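Acetyltransferase, GNAT family (Colwellia psychrerythraea, PDB 3IWG) probably transfers an acyl group, most likely acetyl from acetyl-CoA, to an acceptor substrate. Local coordinates at residues Y65-Y69 / L82-I86; K98-T104 / R267-F273; L151-V155 / L169-G174. One frame throughout, in Å; residues are numbered along the deposited sequence.

Contacts 1 and 2 touch, their centres about 11 Å apart, and share strands of the N-terminal GNAT region, which the C-terminal strand 262-273 joins in contact 2. Strand 65-71 lies beside strand 99-103, and Leu-66 O receives Phe-101 N at 2.8 Å, a probable hydrogen bond; Tyr-65 OH also reaches Glu-272 OE1 at 2.6 Å. Contact 2 brings that last strand back to the first half after 162 intervening residues, and contact 3 forms within those residues. Contact 3 belongs to the second GNAT region, on the opposite side of the chain's centre: its centre is about 36 Å from that of contact 1 and about 31 Å from that of contact 2.

Contact 1: Y65-Y69 / L82-I86; sequences YLLQY and LFTLI
Strand 65-69 and helix 82-86 run nearly antiparallel at 161°, their axes 12.3 Å apart at closest approach, with Tyr-69 opposite Phe-83 and Leu-66 opposite Ile-86. Side chains alone bridge that gap, and the main feature is a T-shaped aromatic pair. Phe-83 presents an edge to one face of Tyr-69, the planes 73° apart and the centroids 5.1 Å from each other. Its CD2 does the touching: it sits above the tyrosine ring, displaced toward the rim, and comes within 3.7 Å of Tyr-69 CD2. With CG anti to the backbone N (chi1 175°), the Tyr-69 ring extends to the helix, where its OH lies 3.5 Å from Leu-82 CD2; this is packing, and the hydroxyl shares a hydrogen bond with Ser-79 OG, about one turn earlier in the helix. Next along the phenylalanine rim, Phe-83 CE2 meets Leu-66 CD2 at 3.8 Å, the leucine and the ring passing one another from opposite ends. Ile-86 CD1 approaches the edge of the tyrosine ring, 4.4 Å from Tyr-69 CE2. Every residue that touches here is buried, and the tyrosine is thus held on one face and along its rim, with its hydroxyl satisfied. The two segments belong to the beta-alpha-beta unit of strand 65-71, helix 76-87 and strand 99-103. Helix 107-116 adds Tyr-109 against Leu-66 and Tyr-69, and Asn-116 against Phe-83, while strand 53-60 brings Val-60 to Leu-66.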
loop_
_atom_site.group_PDB
_atom_site.type_symbol
_atom_site.label_atom_id
_atom_site.label_comp_id
_atom_site.label_asym_id
_atom_site.label_seq_id
_atom_site.Cartn_x
_atom_site.Cartn_y
_atom_site.Cartn_z
ATOM N N TYR A 65 11.754 1.592 21.221
ATOM C CA TYR A 65 12.960 0.915 20.857
ATOM C C TYR A 65 13.651 1.624 19.736
ATOM O O TYR A 65 13.052 1.895 18.685
ATOM C CB TYR A 65 12.672 -0.525 20.435
ATOM C CG TYR A 65 12.337 -1.404 21.613
ATOM C CD1 TYR A 65 11.039 -1.510 22.078
ATOM C CD2 TYR A 65 13.338 -2.095 22.285
ATOM C CE1 TYR A 65 10.733 -2.296 23.195
ATOM C CE2 TYR A 65 13.051 -2.881 23.376
ATOM C CZ TYR A 65 11.751 -2.990 23.830
ATOM O OH TYR A 65 11.482 -3.790 24.906
ATOM N N LEU A 66 14.931 1.889 19.973
ATOM C CA LEU A 66 15.800 2.407 18.953
ATOM C C LEU A 66 15.848 1.463 17.784
ATOM O O LEU A 66 15.801 0.249 17.927
ATOM C CB LEU A 66 17.222 2.641 19.488
ATOM C CG LEU A 66 17.566 3.993 20.129
ATOM C CD1 LEU A 66 16.543 4.382 21.162
ATOM C CD2 LEU A 66 19.000 3.987 20.792
ATOM N N LEU A 67 15.944 2.040 16.616
ATOM C CA LEU A 67 16.062 1.296 15.395
ATOM C C LEU A 67 17.351 1.678 14.690
ATOM O O LEU A 67 17.908 0.863 13.985
ATOM C CB LEU A 67 14.830 1.566 14.463
ATOM C CG LEU A 67 13.423 1.025 14.880
ATOM C CD1 LEU A 67 12.352 1.090 13.714
ATOM C CD2 LEU A 67 13.430 -0.420 15.428
ATOM N N GLN A 68 17.783 2.934 14.834
ATOM C CA GLN A 68 18.975 3.455 14.142
ATOM C C GLN A 68 19.664 4.477 15.056
ATOM O O GLN A 68 18.989 5.182 15.819
ATOM C CB GLN A 68 18.586 4.134 12.820
ATOM C CG GLN A 68 17.952 3.226 11.796
ATOM C CD GLN A 68 17.612 3.944 10.463
ATOM O OE1 GLN A 68 17.376 5.144 10.436
ATOM N NE2 GLN A 68 17.562 3.180 9.364
ATOM N N TYR A 69 20.989 4.520 14.979
ATOM C CA TYR A 69 21.812 5.477 15.719
ATOM C C TYR A 69 23.104 5.723 14.938
ATOM O O TYR A 69 23.728 4.783 14.405
ATOM C CB TYR A 69 22.157 4.946 17.081
ATOM C CG TYR A 69 23.106 5.830 17.886
ATOM C CD1 TYR A 69 24.491 5.781 17.705
ATOM C CD2 TYR A 69 22.605 6.708 18.848
ATOM C CE1 TYR A 69 25.350 6.616 18.464
ATOM C CE2 TYR A 69 23.436 7.531 19.582
ATOM C CZ TYR A 69 24.801 7.463 19.406
ATOM O OH TYR A 69 25.567 8.269 20.179
ATOM N N LEU A 82 26.726 10.184 25.062
ATOM C CA LEU A 82 25.391 10.358 24.449
ATOM C C LEU A 82 24.481 9.123 24.559
ATOM O O LEU A 82 23.416 9.151 25.179
ATOM C CB LEU A 82 25.536 10.788 22.986
ATOM C CG LEU A 82 24.211 11.056 22.250
ATOM C CD1 LEU A 82 23.315 12.068 23.011
ATOM C CD2 LEU A 82 24.471 11.502 20.821
ATOM N N PHE A 83 24.926 8.024 23.989
ATOM C CA PHE A 83 24.143 6.809 24.039
ATOM C C PHE A 83 23.741 6.416 25.463
ATOM O O PHE A 83 22.599 6.033 25.692
ATOM C CB PHE A 83 24.881 5.655 23.351
ATOM C CG PHE A 83 23.973 4.524 22.934
ATOM C CD1 PHE A 83 23.565 3.573 23.849
ATOM C CD2 PHE A 83 23.526 4.433 21.628
ATOM C CE1 PHE A 83 22.740 2.585 23.470
ATOM C CE2 PHE A 83 22.719 3.420 21.244
ATOM C CZ PHE A 83 22.321 2.496 22.152
ATOM N N THR A 84 24.678 6.492 26.406
ATOM C CA THR A 84 24.395 6.199 27.812
ATOM C C THR A 84 23.279 7.097 28.359
ATOM O O THR A 84 22.340 6.614 28.963
ATOM C CB THR A 84 25.682 6.345 28.691
ATOM O OG1 THR A 84 26.624 5.314 28.345
ATOM C CG2 THR A 84 25.356 6.279 30.196
ATOM N N LEU A 85 23.398 8.403 28.159
ATOM C CA LEU A 85 22.367 9.371 28.564
ATOM C C LEU A 85 21.007 8.984 28.010
ATOM O O LEU A 85 20.005 8.955 28.723
ATOM C CB LEU A 85 22.742 10.762 28.037
ATOM C CG LEU A 85 21.767 11.938 28.115
ATOM C CD1 LEU A 85 21.401 12.246 29.543
ATOM C CD2 LEU A 85 22.429 13.163 27.516
ATOM N N ILE A 86 20.983 8.681 26.719
ATOM C CA ILE A 86 19.737 8.296 26.055
ATOM C C ILE A 86 19.225 6.952 26.569
ATOM O O ILE A 86 18.042 6.846 26.853
ATOM C CB ILE A 86 19.868 8.258 24.515
ATOM C CG1 ILE A 86 20.329 9.613 23.970
ATOM C CG2 ILE A 86 18.524 7.932 23.878
ATOM C CD1 ILE A 86 20.938 9.532 22.594
#

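Contact 2: K98-T104 / R267-F273; sequences KGAFVST and RIVQFEF
The antiparallel pairing of strand 99-103 with the final strand, 262-273, joins the N-terminal GNAT region to the C-terminal end of the chain. Hydrogen-bonded pairs form at Ala-100 with Phe-271 and at Val-102 with Val-269; Phe-271 N reaches Ala-100 O at 2.8 Å, almost in line with the carbonyl. Beyond the strand end, Thr-104 N gives its hydrogen to Arg-267 O, and Thr-104 OG1 accepts from Arg-267 N at 3.2 Å while also bonding to His-266 ND1. At the other end Phe-273 N meets Lys-98 O at 2.9 Å, nearly straight at 177°. The Phe-273 ring then lies over Gly-99, whose CA stands 3.7 Å from the centroid in a CH-pi contact, and its CZ comes 4.0 Å from Ala-100 CB. An alanine here would probably uncover Gly-99 CA and open a gap beside the Ala-100 methyl. Strand 65-71 flanks 99-103 on its other side, so this pairing carries the sheet on from the beta-alpha-beta unit to the last strand. Phe-101 and Gln-270 run alongside, heading the same way, with Gln-270 CG over the phenylalanine ring, 4.0 Å from its centroid. On the opposite face Val-102 CG1, set between its backbone N and carbonyl carbon (chi1 69°), meets the edge of Phe-271 in the ring plane, 3.5 Å from Phe-271 CE2; Tyr-109 and Cys-113 of helix 107-116 pack against Val-102 and Phe-271 respectively.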
loop_
_atom_site.group_PDB
_atom_site.type_symbol
_atom_site.label_atom_id
_atom_site.label_comp_id
_atom_site.label_asym_id
_atom_site.label_seq_id
_atom_site.Cartn_x
_atom_site.Cartn_y
_atom_site.Cartn_z
ATOM N N LYS A 98 13.255 2.072 25.916
ATOM C CA LYS A 98 13.298 0.771 26.576
ATOM C C LYS A 98 14.420 -0.121 26.098
ATOM O O LYS A 98 14.823 -1.038 26.824
ATOM C CB LYS A 98 12.008 0.008 26.318
ATOM C CG LYS A 98 10.809 0.506 27.075
ATOM C CD LYS A 98 9.579 -0.225 26.552
ATOM C CE LYS A 98 8.330 0.116 27.314
ATOM N NZ LYS A 98 7.143 -0.169 26.457
ATOM N N GLY A 99 14.885 0.110 24.866
ATOM C CA GLY A 99 15.799 -0.818 24.251
ATOM C C GLY A 99 16.190 -0.483 22.842
ATOM O O GLY A 99 15.983 0.626 22.347
ATOM N N ALA A 100 16.787 -1.444 22.178
ATOM C CA ALA A 100 17.196 -1.203 20.804
ATOM C C ALA A 100 17.109 -2.461 19.999
ATOM O O ALA A 100 17.221 -3.570 20.552
ATOM C CB ALA A 100 18.594 -0.661 20.758
ATOM N N PHE A 101 16.861 -2.274 18.711
ATOM C CA PHE A 101 17.078 -3.302 17.719
ATOM C C PHE A 101 18.264 -2.847 16.880
ATOM O O PHE A 101 18.350 -1.672 16.447
ATOM C CB PHE A 101 15.867 -3.503 16.786
ATOM C CG PHE A 101 14.588 -4.018 17.484
ATOM C CD1 PHE A 101 14.321 -5.386 17.549
ATOM C CD2 PHE A 101 13.676 -3.135 18.034
ATOM C CE1 PHE A 101 13.146 -5.890 18.167
ATOM C CE2 PHE A 101 12.502 -3.597 18.648
ATOM C CZ PHE A 101 12.222 -4.983 18.715
ATOM N N VAL A 102 19.142 -3.804 16.617
ATOM C CA VAL A 102 20.395 -3.569 15.987
ATOM C C VAL A 102 20.906 -4.884 15.445
ATOM O O VAL A 102 20.659 -5.926 16.035
ATOM C CB VAL A 102 21.402 -2.992 17.005
ATOM C CG1 VAL A 102 21.754 -4.038 18.006
ATOM C CG2 VAL A 102 22.616 -2.415 16.315
ATOM N N SER A 103 21.573 -4.831 14.283
ATOM C CA SER A 103 22.211 -6.025 13.769
ATOM C C SER A 103 23.688 -6.042 14.030
ATOM O O SER A 103 24.328 -5.011 14.229
ATOM C CB SER A 103 21.991 -6.212 12.275
ATOM O OG SER A 103 22.777 -5.323 11.515
ATOM N N THR A 104 24.217 -7.239 13.909
ATOM C CA THR A 104 25.631 -7.465 13.925
ATOM C C THR A 104 26.401 -6.830 12.780
ATOM O O THR A 104 27.635 -6.956 12.747
ATOM C CB THR A 104 25.881 -8.969 13.924
ATOM O OG1 THR A 104 25.380 -9.530 12.706
ATOM C CG2 THR A 104 25.162 -9.598 15.142
ATOM N N ARG A 267 22.750 -11.321 12.543
ATOM C CA ARG A 267 21.595 -11.466 13.404
ATOM C C ARG A 267 21.060 -10.100 13.714
ATOM O O ARG A 267 21.818 -9.184 13.826
ATOM C CB ARG A 267 21.968 -12.120 14.745
ATOM C CG ARG A 267 22.443 -13.547 14.676
ATOM C CD ARG A 267 21.375 -14.517 14.184
ATOM N NE ARG A 267 21.844 -15.897 14.241
ATOM C CZ ARG A 267 22.563 -16.469 13.299
ATOM N NH1 ARG A 267 22.919 -15.804 12.222
ATOM N NH2 ARG A 267 22.938 -17.727 13.441
ATOM N N ILE A 268 19.742 -9.963 13.837
ATOM C CA ILE A 268 19.156 -8.761 14.427
ATOM C C ILE A 268 18.795 -9.154 15.842
ATOM O O ILE A 268 18.094 -10.166 16.086
ATOM C CB ILE A 268 17.853 -8.249 13.703
ATOM C CG1 ILE A 268 18.178 -7.746 12.316
ATOM C CG2 ILE A 268 17.247 -7.113 14.460
ATOM C CD1 ILE A 268 16.957 -7.316 11.406
ATOM N N VAL A 269 19.212 -8.321 16.767
ATOM C CA VAL A 269 19.047 -8.602 18.164
ATOM C C VAL A 269 18.230 -7.509 18.777
ATOM O O VAL A 269 18.375 -6.328 18.412
ATOM C CB VAL A 269 20.453 -8.653 18.864
ATOM C CG1 VAL A 269 20.304 -8.881 20.349
ATOM C CG2 VAL A 269 21.395 -9.699 18.203
ATOM N N GLN A 270 17.426 -7.882 19.751
ATOM C CA GLN A 270 16.662 -6.948 20.547
ATOM C C GLN A 270 17.292 -6.871 21.901
ATOM O O GLN A 270 17.294 -7.894 22.606
ATOM C CB GLN A 270 15.217 -7.446 20.739
ATOM C CG GLN A 270 14.325 -6.460 21.468
ATOM C CD GLN A 270 12.891 -6.948 21.652
ATOM O OE1 GLN A 270 12.404 -7.837 20.934
ATOM N NE2 GLN A 270 12.224 -6.390 22.649
ATOM N N PHE A 271 17.776 -5.675 22.264
ATOM C CA PHE A 271 18.424 -5.387 23.561
ATOM C C PHE A 271 17.493 -4.615 24.469
ATOM O O PHE A 271 16.743 -3.744 23.990
ATOM C CB PHE A 271 19.667 -4.521 23.380
ATOM C CG PHE A 271 20.838 -5.243 22.813
ATOM C CD1 PHE A 271 21.574 -6.123 23.595
ATOM C CD2 PHE A 271 21.232 -5.037 21.509
ATOM C CE1 PHE A 271 22.675 -6.801 23.092
ATOM C CE2 PHE A 271 22.361 -5.715 20.987
ATOM C CZ PHE A 271 23.073 -6.602 21.795
ATOM N N GLU A 272 17.510 -4.938 25.759
ATOM C CA GLU A 272 16.726 -4.194 26.741
ATOM C C GLU A 272 17.718 -3.382 27.540
ATOM O O GLU A 272 18.768 -3.883 27.916
ATOM C CB GLU A 272 15.927 -5.095 27.679
ATOM C CG GLU A 272 15.001 -6.133 26.992
ATOM C CD GLU A 272 13.883 -5.523 26.144
ATOM O OE1 GLU A 272 13.216 -4.595 26.645
ATOM O OE2 GLU A 272 13.671 -5.987 24.989
ATOM N N PHE A 273 17.377 -2.125 27.786
ATOM C CA PHE A 273 18.232 -1.234 28.525
ATOM C C PHE A 273 18.162 -1.362 30.048
ATOM O O PHE A 273 17.092 -1.595 30.660
ATOM C CB PHE A 273 17.938 0.217 28.168
ATOM C CG PHE A 273 18.364 0.596 26.797
ATOM C CD1 PHE A 273 19.426 -0.052 26.174
ATOM C CD2 PHE A 273 17.720 1.631 26.126
ATOM C CE1 PHE A 273 19.800 0.279 24.894
ATOM C CE2 PHE A 273 18.128 2.006 24.843
ATOM C CZ PHE A 273 19.163 1.326 24.218
#

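Contact 3: L151-V155 / L169-G174; sequences LTAFV and LTQYYG
Leu-151 turns its CG anti to the backbone N (chi1 177°), reaching across from helix 151-155 to helix 169-174, while Tyr-173 holds its own CG anti to the carbonyl carbon (chi1 -80°), which sends its ring to Val-155 and Phe-154. Leu-151 CD1 is the tightest point of the packing, 3.4 Å from Tyr-173 CB and equally near Gly-174 N. The other methyl, CD2, comes to Thr-170 CG2 at 4.1 Å, the two side chains set roughly perpendicular. One turn further along, Val-155 CG2 lies against the backbone of the second helix, 3.7 Å from Thr-170 CA, and also touches Leu-169 CB. The same methyl approaches the Tyr-173 ring at its edge, in the ring plane, 4.0 Å from Tyr-173 CD2. Phe-154 contributes its CB to that ring, and its carbonyl O stands 3.5 Å from Tyr-173 CE2. The contact is apolar: Thr-170 OG1 faces both methyls of Val-155 but finds its hydrogen-bond partner in its own helix, at Glu-166 O. The helix axes approach to 9.5 Å at an angle of 121°. The side chains of Phe-154 and Tyr-173 both reach Leu-182 of strand 182-187, and strand 190-199 adds Leu-191 and Ala-194 against Phe-154 and Glu-196 against Tyr-173.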
loop_
_atom_site.group_PDB
_atom_site.type_symbol
_atom_site.label_atom_id
_atom_site.label_comp_id
_atom_site.label_asym_id
_atom_site.label_seq_id
_atom_site.Cartn_x
_atom_site.Cartn_y
_atom_site.Cartn_z
ATOM N N LEU A 151 -4.604 -9.746 -7.758
ATOM C CA LEU A 151 -4.274 -9.182 -6.444
ATOM C C LEU A 151 -5.095 -9.812 -5.356
ATOM O O LEU A 151 -4.562 -10.113 -4.283
ATOM C CB LEU A 151 -4.467 -7.667 -6.425
ATOM C CG LEU A 151 -4.253 -6.831 -5.157
ATOM C CD1 LEU A 151 -2.814 -6.871 -4.612
ATOM C CD2 LEU A 151 -4.662 -5.349 -5.485
ATOM N N THR A 152 -6.393 -10.012 -5.611
ATOM C CA THR A 152 -7.276 -10.441 -4.521
ATOM C C THR A 152 -6.911 -11.864 -4.101
ATOM O O THR A 152 -7.003 -12.219 -2.915
ATOM C CB THR A 152 -8.840 -10.378 -4.819
ATOM O OG1 THR A 152 -9.536 -10.941 -3.676
ATOM C CG2 THR A 152 -9.243 -11.231 -6.060
ATOM N N ALA A 153 -6.527 -12.684 -5.071
ATOM C CA ALA A 153 -6.134 -14.046 -4.753
ATOM C C ALA A 153 -4.865 -14.029 -3.891
ATOM O O ALA A 153 -4.791 -14.710 -2.855
ATOM C CB ALA A 153 -5.941 -14.854 -6.038
ATOM N N PHE A 154 -3.894 -13.200 -4.251
ATOM C CA PHE A 154 -2.719 -13.079 -3.390
ATOM C C PHE A 154 -3.074 -12.606 -1.978
ATOM O O PHE A 154 -2.551 -13.098 -0.981
ATOM C CB PHE A 154 -1.691 -12.178 -4.041
ATOM C CG PHE A 154 -0.830 -12.878 -5.080
ATOM C CD1 PHE A 154 0.320 -13.586 -4.713
ATOM C CD2 PHE A 154 -1.155 -12.829 -6.410
ATOM C CE1 PHE A 154 1.113 -14.213 -5.702
ATOM C CE2 PHE A 154 -0.376 -13.456 -7.380
ATOM C CZ PHE A 154 0.752 -14.152 -7.040
ATOM N N VAL A 155 -3.960 -11.625 -1.886
ATOM C CA VAL A 155 -4.343 -11.028 -0.583
ATOM C C VAL A 155 -5.031 -12.059 0.289
ATOM O O VAL A 155 -4.655 -12.271 1.452
ATOM C CB VAL A 155 -5.228 -9.762 -0.777
ATOM C CG1 VAL A 155 -6.036 -9.412 0.486
ATOM C CG2 VAL A 155 -4.335 -8.558 -1.263
ATOM N N LEU A 169 -2.531 -5.641 3.165
ATOM C CA LEU A 169 -2.080 -6.525 2.076
ATOM C C LEU A 169 -2.486 -6.010 0.711
ATOM O O LEU A 169 -1.709 -6.107 -0.256
ATOM C CB LEU A 169 -2.623 -7.916 2.277
ATOM C CG LEU A 169 -1.840 -9.048 2.903
ATOM C CD1 LEU A 169 -0.361 -8.817 3.198
ATOM C CD2 LEU A 169 -2.591 -9.618 4.097
ATOM N N THR A 170 -3.676 -5.426 0.615
ATOM C CA THR A 170 -4.138 -4.917 -0.663
ATOM C C THR A 170 -3.213 -3.815 -1.152
ATOM O O THR A 170 -2.854 -3.751 -2.344
ATOM C CB THR A 170 -5.606 -4.414 -0.573
ATOM O OG1 THR A 170 -6.438 -5.464 -0.074
ATOM C CG2 THR A 170 -6.143 -3.961 -1.945
ATOM N N GLN A 171 -2.762 -2.963 -0.239
ATOM C CA GLN A 171 -1.835 -1.898 -0.655
ATOM C C GLN A 171 -0.440 -2.432 -0.871
ATOM O O GLN A 171 0.210 -2.109 -1.847
ATOM C CB GLN A 171 -1.796 -0.742 0.358
ATOM C CG GLN A 171 -3.152 0.059 0.476
ATOM C CD GLN A 171 -3.636 0.670 -0.838
ATOM O OE1 GLN A 171 -2.878 1.289 -1.590
ATOM N NE2 GLN A 171 -4.919 0.526 -1.092
ATOM N N TYR A 172 0.033 -3.257 0.032
ATOM C CA TYR A 172 1.423 -3.741 -0.054
ATOM C C TYR A 172 1.643 -4.559 -1.325
ATOM O O TYR A 172 2.574 -4.323 -2.101
ATOM C CB TYR A 172 1.702 -4.589 1.144
ATOM C CG TYR A 172 3.036 -5.230 1.148
ATOM C CD1 TYR A 172 4.148 -4.558 1.638
ATOM C CD2 TYR A 172 3.190 -6.535 0.702
ATOM C CE1 TYR A 172 5.405 -5.173 1.615
ATOM C CE2 TYR A 172 4.419 -7.143 0.659
ATOM C CZ TYR A 172 5.514 -6.468 1.117
ATOM O OH TYR A 172 6.717 -7.080 1.117
ATOM N N TYR A 173 0.698 -5.452 -1.579
ATOM C CA TYR A 173 0.729 -6.263 -2.767
ATOM C C TYR A 173 0.405 -5.478 -4.023
ATOM O O TYR A 173 1.009 -5.706 -5.032
ATOM C CB TYR A 173 -0.174 -7.478 -2.606
ATOM C CG TYR A 173 0.380 -8.642 -1.828
ATOM C CD1 TYR A 173 1.752 -8.907 -1.745
ATOM C CD2 TYR A 173 -0.493 -9.578 -1.269
ATOM C CE1 TYR A 173 2.224 -10.046 -1.057
ATOM C CE2 TYR A 173 -0.027 -10.732 -0.596
ATOM C CZ TYR A 173 1.317 -10.956 -0.506
ATOM O OH TYR A 173 1.708 -12.095 0.141
ATOM N N GLY A 174 -0.478 -4.490 -3.954
ATOM C CA GLY A 174 -0.747 -3.656 -5.145
ATOM C C GLY A 174 0.514 -2.964 -5.621
ATOM O O GLY A 174 0.865 -2.911 -6.806
#